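PDB 2HHC: nodulation fucosyltransferase NodZ from Bradyrhizobium sp., which belongs to the GT-B clan of glycosyltransferases, proteins built from two Rossmann-like domains that face each other across a cleft. Local coordinates for residues 84-89 / 108-113; 169-174 / 275-280; 209-214 / 297-302. One frame throughout, in Å; residues are numbered along the deposited sequence. Where two conformers were deposited one is given.

Contact 1: residues 84-89 / 108-113. With PO4 (phosphate ion), chain B.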
# COMPACT_ATOMS: atom_id res chain seq x y z
N PHE A 84 -11.90 23.94 -6.67
CA PHE A 84 -11.08 22.85 -6.18
C PHE A 84 -10.38 23.19 -4.86
O PHE A 84 -10.12 24.33 -4.53
CB PHE A 84 -10.03 22.47 -7.24
CG PHE A 84 -10.64 22.11 -8.58
CD1 PHE A 84 -11.15 20.84 -8.83
CD2 PHE A 84 -10.82 23.07 -9.54
CE1 PHE A 84 -11.78 20.57 -10.02
CE2 PHE A 84 -11.46 22.78 -10.73
CZ PHE A 84 -11.92 21.58 -10.97
N PHE A 85 -10.07 22.15 -4.11
CA PHE A 85 -9.18 22.22 -2.95
C PHE A 85 -8.23 21.01 -3.09
O PHE A 85 -8.67 19.91 -3.41
CB PHE A 85 -9.98 22.06 -1.65
CG PHE A 85 -9.14 22.22 -0.41
CD1 PHE A 85 -8.40 21.15 0.09
CD2 PHE A 85 -9.04 23.42 0.22
CE1 PHE A 85 -7.58 21.31 1.21
CE2 PHE A 85 -8.24 23.56 1.35
CZ PHE A 85 -7.54 22.51 1.83
N PRO A 86 -6.94 21.16 -2.80
CA PRO A 86 -6.26 22.40 -2.40
C PRO A 86 -6.33 23.50 -3.47
O PRO A 86 -6.64 23.25 -4.63
CB PRO A 86 -4.82 21.93 -2.19
CG PRO A 86 -4.94 20.50 -1.83
CD PRO A 86 -6.03 20.01 -2.74
N ARG A 87 -6.08 24.73 -3.05
CA ARG A 87 -6.32 25.90 -3.92
C ARG A 87 -5.46 25.89 -5.18
O ARG A 87 -5.85 26.44 -6.20
CB ARG A 87 -6.15 27.20 -3.14
CG ARG A 87 -7.19 27.29 -2.06
CD ARG A 87 -7.28 28.62 -1.30
NE ARG A 87 -7.41 28.36 0.15
CZ ARG A 87 -8.34 27.57 0.72
NH1 ARG A 87 -9.28 26.94 0.00
NH2 ARG A 87 -8.35 27.41 2.04
N TRP A 88 -4.30 25.24 -5.10
CA TRP A 88 -3.42 25.11 -6.28
C TRP A 88 -4.13 24.58 -7.51
O TRP A 88 -3.83 25.00 -8.60
CB TRP A 88 -2.28 24.16 -5.93
CG TRP A 88 -1.19 24.00 -6.95
CD1 TRP A 88 -0.04 24.70 -7.02
CD2 TRP A 88 -1.12 22.98 -7.96
NE1 TRP A 88 0.76 24.20 -8.04
CE2 TRP A 88 0.11 23.19 -8.67
CE3 TRP A 88 -1.97 21.96 -8.39
CZ2 TRP A 88 0.53 22.35 -9.71
CZ3 TRP A 88 -1.56 21.17 -9.50
CH2 TRP A 88 -0.32 21.37 -10.12
N TRP A 89 -5.11 23.72 -7.31
CA TRP A 89 -5.84 23.07 -8.38
C TRP A 89 -6.79 24.00 -9.11
O TRP A 89 -7.37 23.60 -10.12
CB TRP A 89 -6.57 21.81 -7.86
CG TRP A 89 -5.53 20.75 -7.53
CD1 TRP A 89 -4.84 20.59 -6.36
CD2 TRP A 89 -5.02 19.78 -8.44
NE1 TRP A 89 -3.94 19.57 -6.49
CE2 TRP A 89 -4.02 19.05 -7.75
CE3 TRP A 89 -5.31 19.43 -9.75
CZ2 TRP A 89 -3.29 18.02 -8.35
CZ3 TRP A 89 -4.61 18.39 -10.33
CH2 TRP A 89 -3.61 17.69 -9.64
N ARG A 108 -0.28 17.95 1.23
CA ARG A 108 -0.47 16.98 2.30
C ARG A 108 -0.91 17.69 3.57
O ARG A 108 -1.82 17.24 4.27
CB ARG A 108 0.84 16.22 2.52
CG ARG A 108 0.84 15.21 3.69
CD ARG A 108 2.23 14.79 4.03
NE ARG A 108 2.91 15.99 4.54
CZ ARG A 108 4.20 16.36 4.41
NH1 ARG A 108 5.12 15.60 3.82
NH2 ARG A 108 4.59 17.52 4.90
N ASP A 109 -0.22 18.77 3.89
CA ASP A 109 -0.51 19.48 5.13
C ASP A 109 -1.86 20.19 5.08
O ASP A 109 -2.59 20.20 6.07
CB ASP A 109 0.56 20.49 5.41
CG ASP A 109 1.90 19.84 5.73
OD1 ASP A 109 1.94 18.62 5.98
OD2 ASP A 109 2.90 20.59 5.73
N GLU A 110 -2.18 20.77 3.93
CA GLU A 110 -3.46 21.44 3.73
C GLU A 110 -4.61 20.44 3.84
O GLU A 110 -5.63 20.73 4.47
CB GLU A 110 -3.47 22.14 2.37
CG GLU A 110 -2.58 23.33 2.37
CD GLU A 110 -2.23 23.91 1.03
OE1 GLU A 110 -2.81 23.54 0.04
OE2 GLU A 110 -1.39 24.85 1.01
N LEU A 111 -4.43 19.27 3.27
CA LEU A 111 -5.47 18.23 3.34
C LEU A 111 -5.63 17.71 4.78
O LEU A 111 -6.73 17.46 5.24
CB LEU A 111 -5.12 17.09 2.40
CG LEU A 111 -5.28 17.39 0.90
CD1 LEU A 111 -4.54 16.35 0.11
CD2 LEU A 111 -6.78 17.43 0.51
N THR A 112 -4.51 17.58 5.48
CA THR A 112 -4.51 17.09 6.85
C THR A 112 -5.33 18.03 7.72
O THR A 112 -6.22 17.59 8.46
CB THR A 112 -3.06 16.96 7.36
OG1 THR A 112 -2.40 15.97 6.57
CG2 THR A 112 -3.03 16.48 8.79
N GLU A 113 -5.08 19.33 7.58
CA GLU A 113 -5.85 20.36 8.31
C GLU A 113 -7.32 20.27 7.90
O GLU A 113 -8.22 20.30 8.75
CB GLU A 113 -5.24 21.73 8.03
CG GLU A 113 -6.02 22.91 8.61
CD GLU A 113 -5.37 24.26 8.30
OE1 GLU A 113 -4.94 24.48 7.13
OE2 GLU A 113 -5.35 25.14 9.20
P PO4 B . -1.71 26.07 -2.31
O1 PO4 B . -0.40 25.94 -1.52
O2 PO4 B . -2.51 24.72 -2.47
O3 PO4 B . -2.54 27.11 -1.61
O4 PO4 B . -1.34 26.65 -3.66
O HOH W 1 -5.33 25.05 -0.17
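Glu110, on helix 101-116, reaches across to Phe85 and Pro86 at the end of strand 84-85. Its CB lies 4.1 Å from Phe85 CZ, while the backbone Glu110 O sits at the edge of that ring, 3.7 Å from the same CZ. CG stands anti to the carbonyl carbon (chi1 -72°), and from there the chain runs extended to the carboxylate. Glu110 CD lies 3.6 Å from O2 of a phosphate ion that probably comes from the crystallisation liquor. Glu110 OE1 passes 3.4 Å from Pro86 CB and accepts a hydrogen bond from a water, which in turn accepts one from the Arg87 backbone N. The same Glu110 OE1 is 2.8 Å from phosphate O2, and Glu110 OE2 is 2.9 Å from phosphate O1. Beside this polar end lies an apolar patch: Leu111 CD2 meets the edge of the Phe85 ring, 4.0 Å from Phe85 CE1, and Leu111 CG faces Pro86 CG, the two side chains crossing at about a right angle. Phe85 is also paired through its backbone with Thr125 and Val127 of strand 125-128. The contact packs helix 101-116 on strand 84-85 within the beta-alpha-beta unit 84-85, 101-116, 125-128. Trp88 N donates to phosphate O2 (3.2 Å) within the 3-10 segment 87-89 that follows cis-Pro86. With oxygens this close, one of the two acid groups probably holds a proton, which would ease the repulsion between them.

Contact 2: residues 169-174 / 275-280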
# COMPACT_ATOMS: atom_id res chain seq x y z
N HIS A 169 1.65 -24.89 7.92
CA HIS A 169 2.89 -24.32 8.44
C HIS A 169 2.68 -22.99 9.14
O HIS A 169 1.65 -22.36 8.98
CB HIS A 169 3.89 -24.15 7.29
CG HIS A 169 4.46 -25.45 6.79
ND1 HIS A 169 3.82 -26.25 5.88
CD2 HIS A 169 5.61 -26.10 7.12
CE1 HIS A 169 4.55 -27.33 5.66
NE2 HIS A 169 5.65 -27.26 6.39
N SER A 170 3.66 -22.58 9.94
CA SER A 170 3.67 -21.28 10.57
C SER A 170 4.73 -20.48 9.83
O SER A 170 5.92 -20.86 9.87
CB SER A 170 4.06 -21.38 12.05
OG SER A 170 2.97 -21.91 12.79
N ILE A 171 4.32 -19.42 9.14
CA ILE A 171 5.25 -18.72 8.26
C ILE A 171 5.72 -17.43 8.91
O ILE A 171 4.93 -16.61 9.39
CB ILE A 171 4.59 -18.42 6.89
CG1 ILE A 171 4.07 -19.70 6.25
CG2 ILE A 171 5.54 -17.69 5.96
CD1 ILE A 171 5.02 -20.81 6.06
N ILE A 172 7.03 -17.25 8.86
CA ILE A 172 7.64 -16.00 9.23
C ILE A 172 7.88 -15.24 7.93
O ILE A 172 8.73 -15.64 7.09
CB ILE A 172 8.98 -16.24 9.94
CG1 ILE A 172 8.72 -16.93 11.26
CG2 ILE A 172 9.68 -14.91 10.22
CD1 ILE A 172 9.98 -17.54 11.89
N GLY A 173 7.16 -14.13 7.76
CA GLY A 173 7.38 -13.28 6.58
C GLY A 173 8.43 -12.22 6.82
O GLY A 173 8.56 -11.65 7.94
N VAL A 174 9.24 -11.95 5.81
CA VAL A 174 10.36 -11.02 5.92
C VAL A 174 10.32 -10.09 4.72
O VAL A 174 10.44 -10.56 3.59
CB VAL A 174 11.69 -11.74 5.97
CG1 VAL A 174 12.80 -10.75 6.29
CG2 VAL A 174 11.69 -12.86 7.02
N ALA A 275 0.47 -10.79 4.72
CA ALA A 275 -0.62 -10.64 5.69
C ALA A 275 -1.21 -11.95 6.22
O ALA A 275 -2.05 -11.94 7.12
CB ALA A 275 -1.71 -9.78 5.11
N ARG A 276 -0.75 -13.06 5.65
CA ARG A 276 -1.12 -14.42 6.04
C ARG A 276 -0.11 -15.09 6.96
O ARG A 276 -0.27 -16.25 7.38
CB ARG A 276 -1.27 -15.30 4.79
CG ARG A 276 -2.28 -14.86 3.69
CD ARG A 276 -3.76 -15.06 4.03
NE ARG A 276 -4.21 -16.46 3.90
CZ ARG A 276 -4.55 -17.07 2.75
NH1 ARG A 276 -4.41 -16.48 1.55
NH2 ARG A 276 -4.95 -18.33 2.81
N CYS A 277 0.98 -14.40 7.23
CA CYS A 277 2.05 -14.96 8.07
C CYS A 277 1.72 -14.88 9.56
O CYS A 277 0.82 -14.18 9.98
CB CYS A 277 3.34 -14.22 7.78
SG CYS A 277 3.97 -14.46 6.10
N ALA A 278 2.46 -15.68 10.33
CA ALA A 278 2.32 -15.70 11.76
C ALA A 278 3.07 -14.58 12.42
O ALA A 278 2.66 -14.06 13.44
CB ALA A 278 2.75 -17.04 12.32
N THR A 279 4.23 -14.28 11.85
CA THR A 279 5.09 -13.23 12.31
C THR A 279 5.60 -12.54 11.06
O THR A 279 5.89 -13.22 10.06
CB THR A 279 6.30 -13.81 13.06
OG1 THR A 279 5.85 -14.42 14.26
CG2 THR A 279 7.34 -12.71 13.40
N VAL A 280 5.68 -11.22 11.10
CA VAL A 280 6.27 -10.45 9.99
C VAL A 280 7.36 -9.54 10.51
O VAL A 280 7.22 -8.82 11.49
CB VAL A 280 5.23 -9.64 9.20
CG1 VAL A 280 5.90 -8.82 8.09
CG2 VAL A 280 4.30 -10.57 8.51
O HOH W 2 1.41 -18.68 8.74
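Ile171 and Gly173 are joined to the 277-280 stretch chiefly through the backbone. Ala278 N donates to Ile171 O at 2.8 Å, and the next amide, Thr279 N, makes a weak, longer bond of 3.5 Å to the same oxygen. Ile171 O is thus met by two consecutive N-H groups. Further along, Gly173 N donates to Thr279 O (2.8 Å). Ile172 pairs with Thr279 and Gly173 with Val280 in parallel register.

Two CA-H...O contacts supplement these bonds: Ile172 CA to Thr279 O at 3.4 Å and Val280 CA to Gly173 O at 3.3 Å. Beyond the paired residues, a water accepts from Ile171 N and donates to Arg276 O.

Side chains add packing around the Cys277 sulfur. With SG anti to its own carbonyl carbon (chi1 -66°), the thiol is turned to strand 170-176, where Cys277 SG touches Ile171 CG2 at 3.6 Å and lies equally near Gly173 N. The sulfur therefore lies close against the glycine backbone. Phe166 of helix 152-166 packs on both Ile171 and Cys277, while on the other face of the sheet Ala208 of helix 192-209 touches Ile172 and Thr279.

Strand 170-176 also bonds to strand 217-223 on its far side, at Ser170 and Ile172, which makes it an interior strand. Parallel strands in the order 239-240, 217-223, 170-176, 279-283, 299-303, with helices on both faces, are typical of a doubly wound Rossmann-like domain; this contact joins strands 170-176 and 279-283 near their N-terminal ends.

Contact 3: residues 209-214 / 297-302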
# COMPACT_ATOMS: atom_id res chain seq x y z
N LYS A 209 12.52 -16.75 14.82
CA LYS A 209 12.55 -18.22 14.83
C LYS A 209 12.60 -18.81 16.23
O LYS A 209 12.25 -19.99 16.40
CB LYS A 209 13.73 -18.74 14.02
CG LYS A 209 13.48 -18.78 12.52
CD LYS A 209 14.63 -19.38 11.73
CE LYS A 209 14.58 -20.91 11.90
NZ LYS A 209 15.83 -21.51 11.48
N ALA A 210 13.06 -18.02 17.20
CA ALA A 210 13.13 -18.44 18.61
C ALA A 210 11.77 -18.38 19.34
O ALA A 210 11.65 -18.91 20.46
CB ALA A 210 14.12 -17.57 19.33
N LEU A 211 10.77 -17.72 18.75
CA LEU A 211 9.40 -17.70 19.25
C LEU A 211 8.77 -19.07 19.02
O LEU A 211 9.30 -19.89 18.27
CB LEU A 211 8.58 -16.61 18.55
CG LEU A 211 9.16 -15.20 18.71
CD1 LEU A 211 8.37 -14.17 17.95
CD2 LEU A 211 9.28 -14.82 20.17
N SER A 212 7.67 -19.34 19.73
CA SER A 212 6.99 -20.63 19.59
C SER A 212 5.86 -20.50 18.61
O SER A 212 5.16 -19.48 18.58
CB SER A 212 6.50 -21.13 20.94
OG SER A 212 7.63 -21.52 21.72
N TYR A 213 5.71 -21.51 17.77
CA TYR A 213 4.66 -21.55 16.76
C TYR A 213 3.95 -22.89 16.81
O TYR A 213 4.55 -23.90 17.17
CB TYR A 213 5.26 -21.37 15.37
CG TYR A 213 5.95 -20.03 15.20
CD1 TYR A 213 5.26 -18.93 14.76
CD2 TYR A 213 7.29 -19.89 15.49
CE1 TYR A 213 5.89 -17.71 14.61
CE2 TYR A 213 7.94 -18.69 15.36
CZ TYR A 213 7.24 -17.60 14.91
OH TYR A 213 7.91 -16.42 14.80
N PRO A 214 2.67 -22.91 16.42
CA PRO A 214 1.89 -24.16 16.49
C PRO A 214 2.18 -25.18 15.38
O PRO A 214 1.88 -26.36 15.55
CB PRO A 214 0.46 -23.67 16.39
CG PRO A 214 0.54 -22.46 15.63
CD PRO A 214 1.83 -21.78 16.03
N VAL A 297 -1.39 -9.45 11.05
CA VAL A 297 -0.54 -10.54 11.54
C VAL A 297 -0.39 -10.50 13.03
O VAL A 297 -0.33 -9.42 13.63
CB VAL A 297 0.84 -10.42 10.87
CG1 VAL A 297 1.91 -11.30 11.48
CG2 VAL A 297 0.72 -10.66 9.35
N PRO A 298 -0.38 -11.68 13.67
CA PRO A 298 -0.28 -11.71 15.14
C PRO A 298 0.93 -11.00 15.78
O PRO A 298 0.80 -10.38 16.86
CB PRO A 298 -0.23 -13.21 15.44
CG PRO A 298 -0.98 -13.84 14.34
CD PRO A 298 -0.66 -13.01 13.12
N ARG A 299 2.09 -11.13 15.17
CA ARG A 299 3.32 -10.56 15.75
C ARG A 299 4.16 -9.88 14.67
O ARG A 299 4.34 -10.42 13.58
CB ARG A 299 4.17 -11.66 16.41
CG ARG A 299 3.54 -12.35 17.60
CD ARG A 299 3.88 -13.83 17.44
NE ARG A 299 4.41 -14.42 18.62
CZ ARG A 299 4.82 -15.68 18.75
NH1 ARG A 299 4.81 -16.55 17.75
NH2 ARG A 299 5.25 -16.06 19.92
N ILE A 300 4.73 -8.75 15.03
CA ILE A 300 5.52 -7.93 14.14
C ILE A 300 6.89 -7.71 14.80
O ILE A 300 6.97 -7.42 16.01
CB ILE A 300 4.83 -6.58 13.91
CG1 ILE A 300 3.44 -6.79 13.26
CG2 ILE A 300 5.70 -5.70 13.02
CD1 ILE A 300 2.29 -6.85 14.27
N ILE A 301 7.96 -7.91 14.05
CA ILE A 301 9.32 -7.64 14.55
C ILE A 301 9.94 -6.54 13.69
O ILE A 301 9.86 -6.56 12.44
CB ILE A 301 10.13 -8.89 14.52
CG1 ILE A 301 9.67 -9.83 15.64
CG2 ILE A 301 11.63 -8.57 14.65
CD1 ILE A 301 10.29 -11.22 15.69
N GLU A 302 10.59 -5.59 14.35
CA GLU A 302 11.25 -4.53 13.63
C GLU A 302 12.32 -3.90 14.48
O GLU A 302 12.31 -4.06 15.70
CB GLU A 302 10.24 -3.49 13.19
CG GLU A 302 9.67 -2.71 14.33
CD GLU A 302 8.28 -2.15 14.04
OE1 GLU A 302 7.54 -2.75 13.27
OE2 GLU A 302 7.94 -1.10 14.61
O HOH W 3 6.46 -17.57 21.58
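Arg299 NH1 donates to Ser212 O in a fairly straight bond, 3.1 Å with an N-H...acceptor angle of 160°. The acceptor lies near the guanidinium plane, whereas NH1 is tilted out of the carbonyl plane. Arg299 is bent at chi2 (139°), which places CD, and again at chi3, which places NE. Leu211 meets it tip to tip: Leu211 CD1 rests over the centre of one guanidinium face, 3.9 Å from Arg299 CZ, and Leu211 CB lies 3.6 Å from Arg299 NH2. Arg299 NH1 also stands over one face of the Tyr213 ring, 3.5 Å from Tyr213 CE1; the two planes are turned 67° apart, and with Arg299 CZ 5.2 Å from the Tyr213 ring centroid, any cation-pi attraction is at most weak. The contact ties the loop between helix 192-209 and strand 217-223 to strand 299-303, in the Rossmann-like sheet that also holds strands 170-176 and 279-283. Tyr213 is fixed at its far end, OH bonding to Ala208 O and Thr279 OG1. An apolar touch extends the contact along the strand, Leu211 CD1 to Ile301 CD1 at 4.2 Å, and Met313 of the neighbouring strand 311-315 packs on Leu211, Arg299 and Ile301. A water accepts from Ser212 N beside the guanidinium edge.

Contact 1 closes before the other two begin along the chain and lies on the opposite side of its centre, its own centre about 39 Å from that of contact 2 and 41 Å from that of contact 3. It belongs to the sheet holding strands 84-85 and 125-128; contacts 2 and 3 belong to the second sheet, and their centres are only about 8 Å apart. Their segments alternate in sequence. Strands 279-283 and 299-303 lie side by side, Val280 O to Ile301 N probably hydrogen-bonded, so contact 3 continues contact 2 across the sheet. Contact 1 packs a helix on the first sheet while contacts 2 and 3 help build the second, consistent with the two Rossmann-like domains of a GT-B protein.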